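Local coordinates for ribosome maturation protein SDO1 homolog (Methanothermobacter thermautotrophicus, PDB 2WBM), which probably binds RNA and the ribosome and acts in ribosome maturation, as an archaeal member of the SDO1/SBDS family, at residues Asp77-Glu81 against Glu82-Lys86; Leu94-Thr97 against Pro98-Arg102; Asn126-Ala129 against Arg130-Asn134; Lys161-Asp164 against Glu165-Ile169; Glu225-Gly228 against Gly229-Asp232. All coordinates share one frame; numbering follows the deposited sequence.

Contact 1: Asp77-Glu81 against Glu82-Lys86; sequences DKASE and EAMRK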
loop_
_atom_site.group_PDB
_atom_site.type_symbol
_atom_site.label_atom_id
_atom_site.label_comp_id
_atom_site.label_asym_id
_atom_site.label_seq_id
_atom_site.Cartn_x
_atom_site.Cartn_y
_atom_site.Cartn_z
ATOM N N ASP A 77 32.632 -6.296 2.573
ATOM C CA ASP A 77 33.591 -6.477 1.486
ATOM C C ASP A 77 33.053 -5.822 0.200
ATOM O O ASP A 77 31.946 -6.146 -0.230
ATOM C CB ASP A 77 33.793 -7.996 1.319
ATOM C CG ASP A 77 34.755 -8.351 0.232
ATOM O OD1 ASP A 77 35.559 -7.481 -0.161
ATOM O OD2 ASP A 77 34.723 -9.530 -0.208
ATOM N N LYS A 78 33.813 -4.910 -0.421
ATOM C CA LYS A 78 33.297 -4.178 -1.565
ATOM C C LYS A 78 33.880 -4.594 -2.897
ATOM O O LYS A 78 35.010 -5.083 -2.973
ATOM C CB LYS A 78 33.512 -2.666 -1.381
ATOM C CG LYS A 78 32.683 -2.061 -0.276
ATOM C CD LYS A 78 33.482 -0.881 0.274
ATOM C CE LYS A 78 32.617 -0.036 1.116
ATOM N NZ LYS A 78 33.444 0.647 2.106
ATOM N N ALA A 79 33.086 -4.411 -3.943
ATOM C CA ALA A 79 33.464 -4.863 -5.275
ATOM C C ALA A 79 34.535 -3.993 -5.914
ATOM O O ALA A 79 34.551 -2.769 -5.734
ATOM C CB ALA A 79 32.234 -4.951 -6.185
ATOM N N SER A 80 35.414 -4.632 -6.680
ATOM C CA SER A 80 36.424 -3.903 -7.440
ATOM C C SER A 80 35.787 -3.230 -8.649
ATOM O O SER A 80 34.815 -3.716 -9.244
ATOM C CB SER A 80 37.561 -4.824 -7.897
ATOM O OG SER A 80 37.171 -5.650 -8.983
ATOM N N GLU A 81 36.366 -2.114 -9.044
ATOM C CA GLU A 81 35.900 -1.470 -10.248
ATOM C C GLU A 81 36.083 -2.398 -11.465
ATOM O O GLU A 81 35.208 -2.459 -12.329
ATOM C CB GLU A 81 36.529 -0.076 -10.347
ATOM C CG GLU A 81 35.951 0.756 -9.157
ATOM C CD GLU A 81 36.341 2.211 -9.104
ATOM O OE1 GLU A 81 37.251 2.647 -9.855
ATOM O OE2 GLU A 81 35.718 2.921 -8.280
ATOM N N GLU A 82 37.156 -3.191 -11.477
ATOM C CA GLU A 82 37.430 -4.105 -12.577
ATOM C C GLU A 82 36.334 -5.170 -12.696
ATOM O O GLU A 82 35.859 -5.466 -13.794
ATOM C CB GLU A 82 38.798 -4.762 -12.377
ATOM C CG GLU A 82 39.262 -5.657 -13.512
ATOM C CD GLU A 82 40.604 -6.287 -13.210
ATOM O OE1 GLU A 82 41.172 -5.998 -12.131
ATOM O OE2 GLU A 82 41.087 -7.076 -14.042
ATOM N N ALA A 83 35.948 -5.752 -11.561
ATOM C CA ALA A 83 34.897 -6.781 -11.554
ATOM C C ALA A 83 33.554 -6.218 -12.043
ATOM O O ALA A 83 32.837 -6.877 -12.810
ATOM C CB ALA A 83 34.736 -7.398 -10.165
ATOM N N MET A 84 33.229 -5.000 -11.616
ATOM C CA MET A 84 31.985 -4.367 -12.068
ATOM C C MET A 84 32.004 -4.093 -13.556
ATOM O O MET A 84 31.004 -4.328 -14.230
ATOM C CB MET A 84 31.680 -3.099 -11.271
ATOM C CG MET A 84 31.229 -3.404 -9.855
ATOM S SD MET A 84 30.764 -1.904 -8.971
ATOM C CE MET A 84 32.323 -1.079 -8.705
ATOM N N ARG A 85 33.142 -3.625 -14.071
ATOM C CA ARG A 85 33.282 -3.385 -15.511
ATOM C C ARG A 85 33.139 -4.693 -16.288
ATOM O O ARG A 85 32.544 -4.716 -17.361
ATOM C CB ARG A 85 34.616 -2.705 -15.843
ATOM C CG ARG A 85 34.688 -1.236 -15.429
ATOM C CD ARG A 85 35.936 -0.536 -15.979
ATOM N NE ARG A 85 37.180 -1.133 -15.478
ATOM C CZ ARG A 85 37.897 -0.657 -14.459
ATOM N NH1 ARG A 85 37.505 0.440 -13.811
ATOM N NH2 ARG A 85 39.012 -1.284 -14.085
ATOM N N LYS A 86 33.693 -5.780 -15.752
ATOM C CA LYS A 86 33.592 -7.077 -16.415
ATOM C C LYS A 86 32.128 -7.527 -16.518
ATOM O O LYS A 86 31.693 -7.983 -17.570
ATOM C CB LYS A 86 34.450 -8.133 -15.689
ATOM C CG LYS A 86 34.459 -9.523 -16.324
ATOM C CD LYS A 86 35.270 -9.590 -17.607
ATOM C CE LYS A 86 35.430 -11.038 -18.066
ATOM N NZ LYS A 86 36.082 -11.121 -19.391
HETATM O O HOH W 1 38.792 1.657 -11.761
#

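Contact 2: Leu94-Thr97 against Pro98-Arg102; sequences LEVT and PVILR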
loop_
_atom_site.group_PDB
_atom_site.type_symbol
_atom_site.label_atom_id
_atom_site.label_comp_id
_atom_site.label_asym_id
_atom_site.label_seq_id
_atom_site.Cartn_x
_atom_site.Cartn_y
_atom_site.Cartn_z
ATOM N N LEU A 94 25.642 3.955 -9.461
ATOM C CA LEU A 94 24.306 4.417 -9.852
ATOM C C LEU A 94 23.850 3.765 -11.164
ATOM O O LEU A 94 22.668 3.798 -11.494
ATOM C CB LEU A 94 24.247 5.951 -9.937
ATOM C CG LEU A 94 24.514 6.666 -8.593
ATOM C CD1 LEU A 94 24.483 8.182 -8.719
ATOM C CD2 LEU A 94 23.541 6.198 -7.490
ATOM N N GLU A 95 24.794 3.184 -11.900
ATOM C CA GLU A 95 24.462 2.478 -13.142
ATOM C C GLU A 95 24.390 0.970 -12.892
ATOM O O GLU A 95 23.635 0.260 -13.554
ATOM C CB GLU A 95 25.450 2.818 -14.264
ATOM C CG GLU A 95 25.341 4.269 -14.756
ATOM C CD GLU A 95 26.384 4.650 -15.799
ATOM O OE1 GLU A 95 27.277 3.833 -16.110
ATOM O OE2 GLU A 95 26.312 5.787 -16.318
ATOM N N VAL A 96 25.163 0.485 -11.930
ATOM C CA VAL A 96 25.120 -0.930 -11.565
ATOM C C VAL A 96 23.834 -1.268 -10.797
ATOM O O VAL A 96 23.206 -2.307 -11.032
ATOM C CB VAL A 96 26.372 -1.328 -10.753
ATOM C CG1 VAL A 96 26.220 -2.742 -10.158
ATOM C CG2 VAL A 96 27.616 -1.241 -11.636
ATOM N N THR A 97 23.463 -0.395 -9.866
ATOM C CA THR A 97 22.339 -0.669 -8.965
ATOM C C THR A 97 20.995 -0.980 -9.669
ATOM O O THR A 97 20.305 -1.925 -9.253
ATOM C CB THR A 97 22.193 0.451 -7.910
ATOM O OG1 THR A 97 23.339 0.435 -7.055
ATOM C CG2 THR A 97 20.927 0.262 -7.086
ATOM N N PRO A 98 20.614 -0.217 -10.718
ATOM C CA PRO A 98 19.344 -0.548 -11.402
ATOM C C PRO A 98 19.342 -1.957 -11.975
ATOM O O PRO A 98 18.288 -2.602 -11.990
ATOM C CB PRO A 98 19.274 0.470 -12.541
ATOM C CG PRO A 98 20.076 1.633 -12.059
ATOM C CD PRO A 98 21.192 1.038 -11.245
ATOM N N VAL A 99 20.503 -2.437 -12.428
ATOM C CA VAL A 99 20.611 -3.816 -12.943
ATOM C C VAL A 99 20.431 -4.830 -11.799
ATOM O O VAL A 99 19.686 -5.815 -11.935
ATOM C CB VAL A 99 21.942 -4.067 -13.695
ATOM C CG1 VAL A 99 21.951 -5.472 -14.304
ATOM C CG2 VAL A 99 22.119 -3.012 -14.806
ATOM N N ILE A 100 21.076 -4.568 -10.670
ATOM C CA ILE A 100 20.930 -5.459 -9.514
ATOM C C ILE A 100 19.462 -5.481 -9.065
ATOM O O ILE A 100 18.889 -6.553 -8.828
ATOM C CB ILE A 100 21.860 -5.091 -8.355
ATOM C CG1 ILE A 100 23.325 -5.252 -8.781
ATOM C CG2 ILE A 100 21.561 -5.982 -7.141
ATOM C CD1 ILE A 100 24.331 -4.853 -7.694
ATOM N N LEU A 101 18.844 -4.306 -8.976
ATOM C CA LEU A 101 17.430 -4.231 -8.571
ATOM C C LEU A 101 16.469 -4.940 -9.525
ATOM O O LEU A 101 15.509 -5.620 -9.102
ATOM C CB LEU A 101 17.003 -2.769 -8.381
ATOM C CG LEU A 101 17.581 -2.076 -7.139
ATOM C CD1 LEU A 101 17.324 -0.585 -7.211
ATOM C CD2 LEU A 101 16.985 -2.672 -5.850
ATOM N N ARG A 102 16.710 -4.784 -10.824
ATOM C CA ARG A 102 15.781 -5.306 -11.797
ATOM C C ARG A 102 15.996 -6.777 -12.125
ATOM O O ARG A 102 15.045 -7.458 -12.465
ATOM C CB ARG A 102 15.794 -4.451 -13.066
ATOM C CG ARG A 102 15.132 -3.099 -12.846
ATOM C CD ARG A 102 15.507 -2.125 -13.941
ATOM N NE ARG A 102 14.782 -0.860 -13.819
ATOM C CZ ARG A 102 15.243 0.309 -14.254
ATOM N NH1 ARG A 102 16.434 0.380 -14.828
ATOM N NH2 ARG A 102 14.516 1.405 -14.110
#

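Contact 3: Asn126-Ala129 against Arg130-Asn134; sequences NKIA and REAIN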
loop_
_atom_site.group_PDB
_atom_site.type_symbol
_atom_site.label_atom_id
_atom_site.label_comp_id
_atom_site.label_asym_id
_atom_site.label_seq_id
_atom_site.Cartn_x
_atom_site.Cartn_y
_atom_site.Cartn_z
ATOM N N ASN A 126 -6.558 -4.397 5.794
ATOM C CA ASN A 126 -7.218 -3.100 5.883
ATOM C C ASN A 126 -7.629 -2.531 4.534
ATOM O O ASN A 126 -8.725 -1.986 4.403
ATOM C CB ASN A 126 -6.389 -2.105 6.688
ATOM C CG ASN A 126 -6.422 -2.405 8.178
ATOM O OD1 ASN A 126 -7.360 -3.035 8.677
ATOM N ND2 ASN A 126 -5.398 -1.969 8.888
ATOM N N LYS A 127 -6.758 -2.668 3.545
ATOM C CA LYS A 127 -7.030 -2.133 2.213
ATOM C C LYS A 127 -8.197 -2.878 1.579
ATOM O O LYS A 127 -9.083 -2.260 0.988
ATOM C CB LYS A 127 -5.777 -2.203 1.316
ATOM C CG LYS A 127 -6.009 -1.725 -0.123
ATOM C CD LYS A 127 -6.343 -0.243 -0.187
ATOM C CE LYS A 127 -6.224 0.296 -1.606
ATOM N NZ LYS A 127 -6.756 1.683 -1.667
ATOM N N ILE A 128 -8.214 -4.206 1.715
ATOM C CA ILE A 128 -9.360 -4.985 1.236
ATOM C C ILE A 128 -10.653 -4.594 1.967
ATOM O O ILE A 128 -11.681 -4.374 1.319
ATOM C CB ILE A 128 -9.117 -6.521 1.305
ATOM C CG1 ILE A 128 -7.952 -6.904 0.381
ATOM C CG2 ILE A 128 -10.408 -7.288 0.939
ATOM C CD1 ILE A 128 -7.534 -8.396 0.449
ATOM N N ALA A 129 -10.592 -4.474 3.295
ATOM C CA ALA A 129 -11.772 -4.111 4.088
ATOM C C ALA A 129 -12.294 -2.726 3.712
ATOM O O ALA A 129 -13.496 -2.497 3.745
ATOM C CB ALA A 129 -11.466 -4.155 5.570
ATOM N N ARG A 130 -11.378 -1.822 3.373
ATOM C CA ARG A 130 -11.715 -0.455 2.968
ATOM C C ARG A 130 -12.414 -0.419 1.601
ATOM O O ARG A 130 -13.403 0.305 1.417
ATOM C CB ARG A 130 -10.422 0.364 2.955
ATOM C CG ARG A 130 -10.452 1.745 2.349
ATOM C CD ARG A 130 -8.996 2.261 2.356
ATOM N NE ARG A 130 -8.377 2.109 3.682
ATOM C CZ ARG A 130 -7.147 1.637 3.918
ATOM N NH1 ARG A 130 -6.357 1.247 2.924
ATOM N NH2 ARG A 130 -6.703 1.543 5.166
ATOM N N GLU A 131 -11.913 -1.202 0.645
ATOM C CA GLU A 131 -12.388 -1.074 -0.738
ATOM C C GLU A 131 -13.546 -1.999 -1.078
ATOM O O GLU A 131 -14.278 -1.748 -2.034
ATOM C CB GLU A 131 -11.244 -1.291 -1.736
ATOM C CG GLU A 131 -10.032 -0.365 -1.556
ATOM C CD GLU A 131 -10.303 1.099 -1.912
ATOM O OE1 GLU A 131 -11.282 1.411 -2.636
ATOM O OE2 GLU A 131 -9.516 1.951 -1.465
ATOM N N ALA A 132 -13.706 -3.067 -0.306
ATOM C CA ALA A 132 -14.607 -4.153 -0.692
ATOM C C ALA A 132 -16.035 -4.000 -0.177
ATOM O O ALA A 132 -16.285 -3.350 0.843
ATOM C CB ALA A 132 -14.053 -5.489 -0.251
ATOM N N ILE A 133 -16.964 -4.596 -0.912
ATOM C CA ILE A 133 -18.309 -4.851 -0.404
ATOM C C ILE A 133 -18.660 -6.309 -0.639
ATOM O O ILE A 133 -17.990 -7.004 -1.399
ATOM C CB ILE A 133 -19.379 -3.970 -1.082
ATOM C CG1 ILE A 133 -19.451 -4.263 -2.591
ATOM C CG2 ILE A 133 -19.123 -2.489 -0.774
ATOM C CD1 ILE A 133 -20.753 -3.803 -3.259
ATOM N N ASN A 134 -19.698 -6.764 0.052
ATOM C CA ASN A 134 -20.350 -8.018 -0.241
ATOM C C ASN A 134 -21.354 -7.692 -1.346
ATOM O O ASN A 134 -22.312 -6.961 -1.098
ATOM C CB ASN A 134 -21.069 -8.506 1.024
ATOM C CG ASN A 134 -21.794 -9.823 0.829
ATOM O OD1 ASN A 134 -22.169 -10.191 -0.285
ATOM N ND2 ASN A 134 -22.013 -10.534 1.928
HETATM O O HOH W 2 -15.391 -4.341 3.091
#

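Contact 4: Lys161-Asp164 against Glu165-Ile169; sequences KTVD and EQVNI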
loop_
_atom_site.group_PDB
_atom_site.type_symbol
_atom_site.label_atom_id
_atom_site.label_comp_id
_atom_site.label_asym_id
_atom_site.label_seq_id
_atom_site.Cartn_x
_atom_site.Cartn_y
_atom_site.Cartn_z
ATOM N N LYS A 161 6.849 -7.858 -1.862
ATOM C CA LYS A 161 5.927 -7.339 -2.873
ATOM C C LYS A 161 5.081 -6.222 -2.282
ATOM O O LYS A 161 4.665 -6.299 -1.134
ATOM C CB LYS A 161 5.009 -8.451 -3.377
ATOM C CG LYS A 161 5.722 -9.518 -4.188
ATOM C CD LYS A 161 4.731 -10.525 -4.726
ATOM C CE LYS A 161 5.439 -11.714 -5.354
ATOM N NZ LYS A 161 4.441 -12.760 -5.710
ATOM N N THR A 162 4.834 -5.177 -3.063
ATOM C CA THR A 162 4.054 -4.043 -2.551
ATOM C C THR A 162 2.654 -4.463 -2.093
ATOM O O THR A 162 2.059 -5.416 -2.621
ATOM C CB THR A 162 3.933 -2.925 -3.578
ATOM O OG1 THR A 162 3.201 -3.403 -4.713
ATOM C CG2 THR A 162 5.330 -2.432 -4.025
ATOM N N VAL A 163 2.141 -3.758 -1.094
ATOM C CA VAL A 163 0.759 -3.972 -0.645
ATOM C C VAL A 163 -0.224 -3.884 -1.823
ATOM O O VAL A 163 -1.102 -4.736 -1.954
ATOM C CB VAL A 163 0.377 -2.993 0.492
ATOM C CG1 VAL A 163 -1.114 -3.051 0.781
ATOM C CG2 VAL A 163 1.158 -3.330 1.741
ATOM N N ASP A 164 -0.053 -2.872 -2.679
ATOM C CA ASP A 164 -0.883 -2.703 -3.880
ATOM C C ASP A 164 -0.958 -3.955 -4.749
ATOM O O ASP A 164 -2.056 -4.394 -5.108
ATOM C CB ASP A 164 -0.397 -1.516 -4.719
ATOM C CG ASP A 164 -0.831 -0.183 -4.148
ATOM O OD1 ASP A 164 -1.785 -0.158 -3.340
ATOM O OD2 ASP A 164 -0.213 0.840 -4.508
ATOM N N GLU A 165 0.200 -4.531 -5.085
ATOM C CA GLU A 165 0.224 -5.752 -5.882
ATOM C C GLU A 165 -0.408 -6.926 -5.143
ATOM O O GLU A 165 -1.170 -7.701 -5.726
ATOM C CB GLU A 165 1.641 -6.111 -6.327
ATOM C CG GLU A 165 1.664 -7.196 -7.394
ATOM C CD GLU A 165 3.010 -7.886 -7.541
ATOM O OE1 GLU A 165 3.968 -7.533 -6.815
ATOM O OE2 GLU A 165 3.100 -8.794 -8.394
ATOM N N GLN A 166 -0.113 -7.063 -3.857
ATOM C CA GLN A 166 -0.623 -8.199 -3.111
ATOM C C GLN A 166 -2.121 -8.129 -2.860
ATOM O O GLN A 166 -2.781 -9.163 -2.781
ATOM C CB GLN A 166 0.106 -8.365 -1.791
ATOM C CG GLN A 166 1.592 -8.648 -1.944
ATOM C CD GLN A 166 2.162 -9.265 -0.692
ATOM O OE1 GLN A 166 1.767 -10.364 -0.299
ATOM N NE2 GLN A 166 3.107 -8.572 -0.062
ATOM N N VAL A 167 -2.656 -6.915 -2.731
ATOM C CA VAL A 167 -4.097 -6.773 -2.514
ATOM C C VAL A 167 -4.871 -7.499 -3.622
ATOM O O VAL A 167 -5.813 -8.240 -3.339
ATOM C CB VAL A 167 -4.500 -5.285 -2.416
ATOM C CG1 VAL A 167 -5.985 -5.091 -2.737
ATOM C CG2 VAL A 167 -4.156 -4.750 -1.030
ATOM N N ASN A 168 -4.469 -7.297 -4.874
ATOM C CA ASN A 168 -5.139 -7.962 -6.000
ATOM C C ASN A 168 -4.976 -9.488 -6.010
ATOM O O ASN A 168 -5.913 -10.213 -6.339
ATOM C CB ASN A 168 -4.688 -7.372 -7.336
ATOM C CG ASN A 168 -5.084 -5.908 -7.491
ATOM O OD1 ASN A 168 -6.107 -5.455 -6.960
ATOM N ND2 ASN A 168 -4.267 -5.161 -8.224
ATOM N N ILE A 169 -3.779 -9.960 -5.662
ATOM C CA ILE A 169 -3.513 -11.400 -5.514
ATOM C C ILE A 169 -4.396 -12.003 -4.414
ATOM O O ILE A 169 -5.065 -13.024 -4.614
ATOM C CB ILE A 169 -2.022 -11.657 -5.174
ATOM C CG1 ILE A 169 -1.129 -11.210 -6.343
ATOM C CG2 ILE A 169 -1.785 -13.140 -4.828
ATOM C CD1 ILE A 169 0.373 -11.184 -6.024
HETATM O O HOH W 3 3.777 -11.545 -8.285
HETATM O O HOH W 4 5.175 -5.293 -5.825
#

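Contact 5: Glu225-Gly228 against Gly229-Asp232; sequences EIPG and GLQD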
loop_
_atom_site.group_PDB
_atom_site.type_symbol
_atom_site.label_atom_id
_atom_site.label_comp_id
_atom_site.label_asym_id
_atom_site.label_seq_id
_atom_site.Cartn_x
_atom_site.Cartn_y
_atom_site.Cartn_z
ATOM N N GLU A 225 -18.599 10.060 -2.970
ATOM C CA GLU A 225 -18.189 8.748 -3.450
ATOM C C GLU A 225 -17.102 8.239 -2.509
ATOM O O GLU A 225 -16.072 8.901 -2.319
ATOM C CB GLU A 225 -17.679 8.827 -4.888
ATOM C CG GLU A 225 -17.197 7.513 -5.457
ATOM C CD GLU A 225 -17.025 7.582 -6.965
ATOM O OE1 GLU A 225 -18.039 7.498 -7.694
ATOM O OE2 GLU A 225 -15.871 7.719 -7.413
ATOM N N ILE A 226 -17.350 7.085 -1.898
ATOM C CA ILE A 226 -16.400 6.487 -0.963
ATOM C C ILE A 226 -16.067 5.047 -1.359
ATOM O O ILE A 226 -16.863 4.394 -2.050
ATOM C CB ILE A 226 -16.917 6.518 0.499
ATOM C CG1 ILE A 226 -18.221 5.713 0.654
ATOM C CG2 ILE A 226 -17.141 7.976 0.957
ATOM C CD1 ILE A 226 -18.593 5.415 2.106
ATOM N N PRO A 227 -14.884 4.547 -0.932
ATOM C CA PRO A 227 -14.615 3.115 -1.017
ATOM C C PRO A 227 -15.735 2.390 -0.293
ATOM O O PRO A 227 -16.135 2.807 0.790
ATOM C CB PRO A 227 -13.287 2.973 -0.259
ATOM C CG PRO A 227 -12.606 4.272 -0.528
ATOM C CD PRO A 227 -13.718 5.279 -0.396
ATOM N N GLY A 228 -16.270 1.339 -0.900
ATOM C CA GLY A 228 -17.482 0.715 -0.368
ATOM C C GLY A 228 -17.376 0.142 1.033
ATOM O O GLY A 228 -18.383 0.035 1.739
ATOM N N GLY A 229 -16.169 -0.244 1.440
ATOM C CA GLY A 229 -15.958 -0.845 2.758
ATOM C C GLY A 229 -15.987 0.154 3.901
ATOM O O GLY A 229 -15.934 -0.252 5.066
ATOM N N LEU A 230 -16.059 1.445 3.569
ATOM C CA LEU A 230 -16.048 2.521 4.574
ATOM C C LEU A 230 -17.429 3.068 4.948
ATOM O O LEU A 230 -17.522 4.063 5.677
ATOM C CB LEU A 230 -15.152 3.682 4.119
ATOM C CG LEU A 230 -13.656 3.352 4.069
ATOM C CD1 LEU A 230 -12.876 4.526 3.524
ATOM C CD2 LEU A 230 -13.132 2.935 5.428
ATOM N N GLN A 231 -18.488 2.424 4.467
ATOM C CA GLN A 231 -19.857 2.933 4.691
ATOM C C GLN A 231 -20.168 3.167 6.173
ATOM O O GLN A 231 -20.705 4.217 6.536
ATOM C CB GLN A 231 -20.897 1.995 4.082
ATOM C CG GLN A 231 -20.904 1.971 2.563
ATOM C CD GLN A 231 -21.778 0.864 2.025
ATOM O OE1 GLN A 231 -23.006 0.918 2.136
ATOM N NE2 GLN A 231 -21.157 -0.160 1.451
ATOM N N ASP A 232 -19.816 2.204 7.022
ATOM C CA ASP A 232 -20.123 2.308 8.451
ATOM C C ASP A 232 -19.214 3.291 9.188
ATOM O O ASP A 232 -19.686 4.047 10.039
ATOM C CB ASP A 232 -20.126 0.930 9.125
ATOM C CG ASP A 232 -21.206 0.013 8.565
ATOM O OD1 ASP A 232 -22.321 0.501 8.274
ATOM O OD2 ASP A 232 -20.941 -1.197 8.411
#

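Contact 1: Asp77-Glu81 against Glu82-Lys86
Ser80 OG accepts a hydrogen bond from Ala83 N at 2.9 Å, and this N-cap bond begins the helix that Glu81 to Lys86 follow. The hydroxyl reaches that N-H because the first torsion (chi1 75°) sets OG between the backbone N and the carbonyl carbon of its own residue, facing the first turn. Two backbone bonds then carry the turn forward, from Met84 N to Ser80 O at 3.1 Å and from Arg85 N to Glu81 O at 2.9 Å. The guanidinium of Arg85, folded back by a bend at chi3 (-62°), lies with one face over Glu81 O, which stands 3.8 Å above its plane. Its NH1 is 4.5 Å from Glu81 OE1, beyond a salt bridge, and a water spans the pair, donating to the carboxylate and accepting from NH1 in the guanidinium plane. On the buried side Met84 CG touches Ala79 CB at 4.1 Å, while its CE curls back over the Ser80 carbonyl and the Glu81 backbone. Beyond them, Phe39 of strand 37-43 and Val69 close against the methionine. An alanine in place of Met84 would probably open a gap beside Phe39 and Val69 and cost Ala79 the contact from CG. The whole is a serine N-cap, where the chain turns, just after short strand 77-78, into helix 81-88 of the SBDS N-terminal domain.

Contact 2: Leu94-Thr97 against Pro98-Arg102
Pro98 presses its ring against the preceding turn, CD lying 3.1 Å from Leu94 O, the carbonyl that an amide at this position would ordinarily meet. Having no N-H, the proline leaves that helical bond unmade, and the helix kinks. Val99 N makes only a weak bond, to Val96 O; the regular pattern returns with Ile100 N, which reaches Val96 O at 3.1 Å, and Leu101 N, which meets Thr97 O at 2.8 Å with an N-H...O angle of 170°.

Apolar contacts run along the same turns. Val96 CG1 meets Ile100 CD1 at 3.8 Å. Thr97 and Leu101 lie side by side and point the same way, methyl CG2 touching CD1 at 3.7 Å. The threonine methyl stands anti to the backbone N, whereas OG1 sits beside it (chi1 -66°) and bonds back to Pro93 O.

An alanine instead of Pro98 would remove the ring and its packing on Val60 and Phe51, and is likely to leave a gap against both.

With Ile100 and Leu101 resting on Ala30 of strand 28-34, this is a proline-kinked amphipathic helix packed on the antiparallel sheet of the SBDS N-terminal domain.

Contact 3: Asn126-Ala129 against Arg130-Asn134
The last turn of the long helix 110-131, where the chain leaves helical geometry at Ala132 and becomes a short strand, joins Asn126-Ala129 to Arg130-Asn134. Backbone bonds finish the helix: Arg130 N gives to Asn126 O, Glu131 N to Lys127 O, and Ala132 N to Ile128 O at 2.9 Å. A second, weak bond from Glu131 N also falls on Ile128 O. Past the end, one water lies within donating distance of both Ala129 O and Ala132 O.

Side chains one turn apart also meet. Lys127 leaves the backbone with CG anti to N (chi1 177°) and bends at chi2 (65°), which carries NZ along the helix to Glu131 OE2, 2.8 Å away, in a salt bridge. The ammonium approaches from above the carboxylate plane, 39° out of it. Glu131 is itself bent at chi2, and its other oxygen, OE1, forms a salt bridge with Lys184 of strand 181-191. Arg130 bends at chi3, laying one face of its guanidinium over Asn126 O, while NH1 comes 3.4 Å from Lys127 CD. On the buried side Ile128 CG2 packs on Ala132 CB at 4.2 Å, with Phe182 and Ile180 beyond.

Each oxygen of the buried Glu131 carboxylate thus has its own lysine, an arrangement likely to favour the ionised form. It also ties the end of the helix to the neighbouring sheet strand, while the nearby guanidinium, its NH1 4.6 Å from Lys127 NZ, would add further positive potential around the acid.

Contact 4: Lys161-Asp164 against Glu165-Ile169
Thr162 points OG1 at the first turn of helix 163-174, taking the N-H of Glu165 at 3.2 Å. Its first torsion (chi1 64°) places the hydroxyl between the backbone N and the carbonyl carbon, which turns the methyl CG2 away from the bond and beside the N. This is a threonine N-cap, and it opens a helix of SBDS domain II that packs against helix 110-131. Gln166 reaches back past the cap: CG lies beside the backbone N (chi1 -62°), and the nearly extended chain brings NE2 to Lys161 O at 3.0 Å. That donor sits 42° above the carbonyl plane, although the oxygen lies close to the amide plane of the glutamine. The same NE2 also bonds to Asp158 O, so two carbonyls before the helix hold the amide. Lys161 runs extended across the Glu165 carboxylate, CB, CG and CD each touching OE1 at 3.7 Å. Its NZ and Glu165 OE2 are 5.0 Å apart and share a water, while a second water donates to OE1 and accepts from Thr162 N. On the face turned to helix 110-131, Val163 CG1 meets Val167 CG2 at 3.9 Å, and Val167 packs on Lys127.

Contact 5: Glu225-Gly228 against Gly229-Asp232
Gln231 NE2 donates to Gly228 O at 2.8 Å, closing the turn between strand 220-227 and helix 231-241. The bond is nearly straight, with an N-H...O angle of 163°, and it uses a lone pair in the carbonyl plane, while the oxygen lies in the plane of the glutamine amide. CG beside the backbone N (chi1 -69°) starts the side chain back toward the turn. A second hydrogen bond, from Leu230 N to Pro227 O at 3.1 Å, spans the 3-10 turn through the two glycines.

Apolar contacts join the strand end to the turn. Leu230 CD1 lies against the proline ring, 4.1 Å from Pro227 CG. Ile226 sends CD1 over the start of the helix, 3.8 Å from Gln231 CA and 4.3 Å from Leu230 CB, and Phe206 of helix 196-206 meets both Ile226 and Leu230.

Gln231 NE2 has a further acceptor in Gly138 O, outside the turn. One primary amide therefore satisfies two backbone carbonyls, which is likely to restrict its rotation and to tie the strand-to-helix turn of the C-terminal domain to the loop carrying Gly138.

In the fold
The five contacts are spread along an elongated chain. Contacts 1 and 2, on successive helices of the N-terminal domain, have centres 14 Å apart and meet where Met84 SD lies 4.2 Å from Val96 CG2. Contacts 3 and 4 pack two domain II helices together, Lys127 CG touching Val167 CG2 at 3.7 Å. Contact 5 belongs to the C-terminal domain, yet its centre is only 8 Å from that of contact 3: Pro227 CB rests 3.2 Å from Arg130 O, and both contacts reach the same sheet. Contacts 1 and 5 are about 53 Å apart between centres. Glycerol, probably from crystallisation, lies near Arg130 and also near Leu230.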